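PDB 3HJL: flagellar motor switch protein FliG from Aquifex aeolicus, which probably forms part of the rotor-mounted switch complex (C ring) at the base of the bacterial flagellum, which sets the direction of flagellar rotation. Local coordinates for residues A[198-204]-A[232-237]; A[264-268]-A[297-301]. All coordinates share one frame. Numbering follows the deposited sequence.

Contact 1: residues A[198-204]-A[232-237]; sequences EGTAVAA and RIREKM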
loop_
_atom_site.group_PDB
_atom_site.type_symbol
_atom_site.label_atom_id
_atom_site.label_comp_id
_atom_site.label_asym_id
_atom_site.label_seq_id
_atom_site.Cartn_x
_atom_site.Cartn_y
_atom_site.Cartn_z
ATOM N N GLU A 198 -8.405 4.206 21.467
ATOM C CA GLU A 198 -9.555 3.498 20.905
ATOM C C GLU A 198 -10.586 4.531 20.466
ATOM O O GLU A 198 -11.520 4.855 21.201
ATOM C CB GLU A 198 -10.142 2.502 21.914
ATOM C CG GLU A 198 -11.167 1.550 21.314
ATOM C CD GLU A 198 -11.616 0.465 22.288
ATOM O OE1 GLU A 198 -11.603 -0.716 21.888
ATOM O OE2 GLU A 198 -11.960 0.781 23.453
ATOM N N GLY A 199 -10.382 5.055 19.264
ATOM C CA GLY A 199 -11.223 6.111 18.693
ATOM C C GLY A 199 -12.722 5.865 18.678
ATOM O O GLY A 199 -13.504 6.790 18.924
ATOM N N THR A 200 -13.127 4.632 18.369
ATOM C CA THR A 200 -14.550 4.250 18.406
ATOM C C THR A 200 -15.142 4.417 19.816
ATOM O O THR A 200 -16.283 4.862 19.963
ATOM C CB THR A 200 -14.762 2.797 17.926
ATOM O OG1 THR A 200 -13.830 1.932 18.585
ATOM C CG2 THR A 200 -14.549 2.697 16.433
ATOM N N ALA A 201 -14.340 4.105 20.839
ATOM C CA ALA A 201 -14.741 4.266 22.238
ATOM C C ALA A 201 -14.834 5.736 22.637
ATOM O O ALA A 201 -15.808 6.150 23.262
ATOM C CB ALA A 201 -13.768 3.527 23.165
ATOM N N VAL A 202 -13.810 6.511 22.290
ATOM C CA VAL A 202 -13.784 7.955 22.580
ATOM C C VAL A 202 -14.973 8.667 21.901
ATOM O O VAL A 202 -15.685 9.441 22.543
ATOM C CB VAL A 202 -12.439 8.591 22.141
ATOM C CG1 VAL A 202 -12.467 10.109 22.317
ATOM C CG2 VAL A 202 -11.249 7.969 22.932
ATOM N N ALA A 203 -15.210 8.343 20.627
ATOM C CA ALA A 203 -16.355 8.866 19.869
ATOM C C ALA A 203 -17.698 8.470 20.503
ATOM O O ALA A 203 -18.635 9.269 20.541
ATOM C CB ALA A 203 -16.295 8.376 18.414
ATOM N N ALA A 204 -17.772 7.240 21.003
ATOM C CA ALA A 204 -18.962 6.732 21.687
ATOM C C ALA A 204 -19.322 7.521 22.964
ATOM O O ALA A 204 -20.496 7.831 23.177
ATOM C CB ALA A 204 -18.769 5.269 22.014
ATOM N N ARG A 232 -19.656 0.103 14.449
ATOM C CA ARG A 232 -18.547 -0.053 15.401
ATOM C C ARG A 232 -18.593 0.996 16.513
ATOM O O ARG A 232 -18.226 0.699 17.651
ATOM C CB ARG A 232 -17.188 -0.033 14.688
ATOM C CG ARG A 232 -16.940 -1.290 13.857
ATOM C CD ARG A 232 -15.531 -1.374 13.270
ATOM N NE ARG A 232 -15.073 -0.115 12.662
ATOM C CZ ARG A 232 -14.173 0.733 13.181
ATOM N NH1 ARG A 232 -13.555 0.496 14.345
ATOM N NH2 ARG A 232 -13.861 1.840 12.507
ATOM N N ILE A 233 -19.064 2.204 16.186
ATOM C CA ILE A 233 -19.278 3.246 17.190
ATOM C C ILE A 233 -20.417 2.857 18.141
ATOM O O ILE A 233 -20.250 2.944 19.360
ATOM C CB ILE A 233 -19.590 4.636 16.557
ATOM C CG1 ILE A 233 -18.372 5.182 15.806
ATOM C CG2 ILE A 233 -19.983 5.643 17.639
ATOM C CD1 ILE A 233 -18.698 6.346 14.896
ATOM N N ARG A 234 -21.547 2.404 17.583
ATOM C CA ARG A 234 -22.726 2.021 18.390
ATOM C C ARG A 234 -22.442 0.859 19.343
ATOM O O ARG A 234 -23.007 0.808 20.429
ATOM C CB ARG A 234 -23.932 1.655 17.511
ATOM C CG ARG A 234 -24.407 2.747 16.554
ATOM C CD ARG A 234 -25.790 2.435 15.985
ATOM N NE ARG A 234 -26.801 3.369 16.496
ATOM C CZ ARG A 234 -27.203 4.493 15.885
ATOM N NH1 ARG A 234 -26.736 4.856 14.678
ATOM N NH2 ARG A 234 -28.109 5.263 16.478
ATOM N N GLU A 235 -21.614 -0.092 18.907
ATOM C CA GLU A 235 -21.137 -1.189 19.768
ATOM C C GLU A 235 -20.448 -0.661 21.039
ATOM O O GLU A 235 -20.643 -1.203 22.126
ATOM C CB GLU A 235 -20.170 -2.094 18.995
ATOM C CG GLU A 235 -20.858 -2.995 17.964
ATOM C CD GLU A 235 -19.879 -3.800 17.107
ATOM O OE1 GLU A 235 -18.647 -3.579 17.212
ATOM O OE2 GLU A 235 -20.352 -4.662 16.326
ATOM N N LYS A 236 -19.680 0.410 20.895
ATOM C CA LYS A 236 -19.008 1.045 22.030
ATOM C C LYS A 236 -19.923 1.947 22.873
ATOM O O LYS A 236 -19.585 2.240 24.028
ATOM C CB LYS A 236 -17.804 1.849 21.542
ATOM C CG LYS A 236 -16.746 1.026 20.802
ATOM C CD LYS A 236 -16.093 0.006 21.699
ATOM C CE LYS A 236 -14.891 -0.605 21.039
ATOM N NZ LYS A 236 -14.280 -1.617 21.928
ATOM N N MET A 237 -21.049 2.400 22.301
ATOM C CA MET A 237 -22.027 3.249 23.022
ATOM C C MET A 237 -22.791 2.493 24.115
ATOM O O MET A 237 -23.196 3.095 25.112
ATOM C CB MET A 237 -23.007 3.925 22.052
ATOM C CG MET A 237 -22.387 5.073 21.236
ATOM S SD MET A 237 -23.438 5.658 19.879
ATOM C CE MET A 237 -24.913 6.179 20.753
#
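The one polar link between these two segments is a salt bridge at the edge of their interface: K236 NZ donates to E198 OE1 over 2.8 Å. E198 works at both of its ends. It occupies the N-cap position of helix 199-209, where its carbonyl oxygen accepts the backbone amide of V202 (N to O 3.0 Å) while its extended side chain carries a carboxylate to the lysine. K236 suits its place because a long aliphatic stem can lie along the small residues before its ammonium meets the acid; its CG is 3.9 Å from A201 N and its CE 3.7 Å from T200 OG1. The T200 methyl CG2 lies 3.2 Å from R232 NH1, obliquely placed to the guanidinium, a packing contact that satisfies no donor. Deeper in, A204 presents only a methyl, and its CB sits 3.6 Å from K236 CB and 3.7 Å from M237 CG. Such small residues let the axes of the short pieces 199-204 and 232-237 approach to 8.0 Å while crossing at -63°, helix-to-helix packing in keeping with FliG's armadillo-type architecture. The M237 carbonyl accepts a hydrogen bond from N208, further along helix 199-209, whereas R234, pointing away, pairs with E216 and E230. Helix 227-237 also meets other helices: I233 and M237 pack on L219 of helix 212-225, and R234 and E235 touch R317 of helix 302-320.

Contact 2: residues A[264-268]-A[297-301]; sequences MIALL and LGPVK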
loop_
_atom_site.group_PDB
_atom_site.type_symbol
_atom_site.label_atom_id
_atom_site.label_comp_id
_atom_site.label_asym_id
_atom_site.label_seq_id
_atom_site.Cartn_x
_atom_site.Cartn_y
_atom_site.Cartn_z
ATOM N N MET A 264 -26.393 -17.419 30.973
ATOM C CA MET A 264 -25.444 -18.178 31.793
ATOM C C MET A 264 -24.026 -18.066 31.262
ATOM O O MET A 264 -23.101 -17.754 32.014
ATOM C CB MET A 264 -25.818 -19.666 31.837
ATOM C CG MET A 264 -26.855 -20.018 32.886
ATOM S SD MET A 264 -27.262 -21.766 33.038
ATOM C CE MET A 264 -25.729 -22.554 32.606
ATOM N N ILE A 265 -23.875 -18.344 29.964
ATOM C CA ILE A 265 -22.581 -18.311 29.275
ATOM C C ILE A 265 -21.965 -16.911 29.311
ATOM O O ILE A 265 -20.775 -16.763 29.601
ATOM C CB ILE A 265 -22.716 -18.787 27.799
ATOM C CG1 ILE A 265 -23.048 -20.289 27.737
ATOM C CG2 ILE A 265 -21.418 -18.526 27.019
ATOM C CD1 ILE A 265 -21.859 -21.194 28.046
ATOM N N ALA A 266 -22.789 -15.898 29.021
ATOM C CA ALA A 266 -22.386 -14.484 29.095
ATOM C C ALA A 266 -21.861 -14.096 30.467
ATOM O O ALA A 266 -20.903 -13.320 30.572
ATOM C CB ALA A 266 -23.556 -13.581 28.734
ATOM N N LEU A 267 -22.515 -14.607 31.509
ATOM C CA LEU A 267 -22.144 -14.287 32.884
ATOM C C LEU A 267 -20.895 -15.006 33.401
ATOM O O LEU A 267 -20.356 -14.605 34.417
ATOM C CB LEU A 267 -23.331 -14.483 33.832
ATOM C CG LEU A 267 -24.494 -13.481 33.688
ATOM C CD1 LEU A 267 -25.589 -13.832 34.637
ATOM C CD2 LEU A 267 -24.058 -12.040 33.927
ATOM N N LEU A 268 -20.421 -16.037 32.697
ATOM C CA LEU A 268 -19.169 -16.722 33.079
ATOM C C LEU A 268 -17.977 -15.771 33.055
ATOM O O LEU A 268 -17.137 -15.809 33.953
ATOM C CB LEU A 268 -18.868 -17.913 32.155
ATOM C CG LEU A 268 -19.723 -19.168 32.266
ATOM C CD1 LEU A 268 -19.302 -20.162 31.190
ATOM C CD2 LEU A 268 -19.588 -19.793 33.652
ATOM N N LEU A 297 -21.885 -26.274 33.175
ATOM C CA LEU A 297 -21.399 -26.031 31.811
ATOM C C LEU A 297 -19.970 -26.529 31.540
ATOM O O LEU A 297 -19.675 -26.986 30.434
ATOM C CB LEU A 297 -21.473 -24.536 31.481
ATOM C CG LEU A 297 -22.860 -23.900 31.377
ATOM C CD1 LEU A 297 -22.731 -22.392 31.300
ATOM C CD2 LEU A 297 -23.641 -24.443 30.176
ATOM N N GLY A 298 -19.087 -26.412 32.530
ATOM C CA GLY A 298 -17.694 -26.820 32.364
ATOM C C GLY A 298 -16.921 -25.763 31.588
ATOM O O GLY A 298 -17.363 -24.612 31.513
ATOM N N PRO A 299 -15.775 -26.142 30.982
ATOM C CA PRO A 299 -14.946 -25.140 30.297
ATOM C C PRO A 299 -15.562 -24.615 28.994
ATOM O O PRO A 299 -15.755 -25.380 28.050
ATOM C CB PRO A 299 -13.645 -25.894 30.016
ATOM C CG PRO A 299 -14.043 -27.325 29.933
ATOM C CD PRO A 299 -15.196 -27.497 30.884
ATOM N N VAL A 300 -15.871 -23.320 28.972
ATOM C CA VAL A 300 -16.480 -22.647 27.821
ATOM C C VAL A 300 -15.465 -21.685 27.222
ATOM O O VAL A 300 -14.824 -20.936 27.958
ATOM C CB VAL A 300 -17.723 -21.839 28.254
ATOM C CG1 VAL A 300 -18.274 -21.041 27.091
ATOM C CG2 VAL A 300 -18.791 -22.773 28.838
ATOM N N LYS A 301 -15.302 -21.728 25.896
ATOM C CA LYS A 301 -14.363 -20.842 25.181
ATOM C C LYS A 301 -14.664 -19.369 25.420
ATOM O O LYS A 301 -15.837 -18.983 25.518
ATOM C CB LYS A 301 -14.419 -21.091 23.673
ATOM C CG LYS A 301 -13.629 -22.282 23.197
ATOM C CD LYS A 301 -13.752 -22.439 21.684
ATOM C CE LYS A 301 -12.537 -23.123 21.086
ATOM N NZ LYS A 301 -11.292 -22.280 21.140
#
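M264 opens the contact from helix 260-268, its flexible thioether side chain bringing CE to 3.3 Å from L297 CD1. The same methionine packs on F290, D293 and M294 of helix 284-296, so it touches both that helix and L297, which follows in sequence. One position on, I265 has its CA-to-CB bond turned sideways, but its m,m rotamer brings CD1 against two partners, 3.6 Å from L297 CD1 and 3.5 Å from V300 CG2. The domain is built of helices joined by short connections, in keeping with the armadillo-type architecture of FliG, and here the connection between helices 284-296 and 302-320 folds against a third helix through apolar side chains. G298 makes the necessary bend: its positive phi, just after a helix, favours glycine, and a CB would clash with P299 CD. Proline then suits the extended backbone that returns V300 toward the helix. A266 and L267 turn to other neighbours, A266 to A308 and V312 of helix 302-320 and L267 to F290. At L268, one turn after M264, the CA-to-CB bond points toward the connection, and CD1 lies 3.6 Å from V300 CG2 and 4.1 Å from L297 CD1; the side chain also touches I305 in helix 302-320.

Contact 1 closes before contact 2 opens, so the two lie in series along the chain, on the same side of its centre. Their centres are 26 Å apart, and about 14 Å separates their nearest atoms, so they do not touch. Contact 1 joins helices 199-209 and 227-237; contact 2 sets helix 260-268 against the connection between helices 284-296 and 302-320. The long helix 302-320 is a common neighbour, meeting R234 and E235 near one contact and I265, A266 and L268 near the other. The two thus join different helices within the helical C-terminal part of the chain, away from the EHPQR motif in the middle domain.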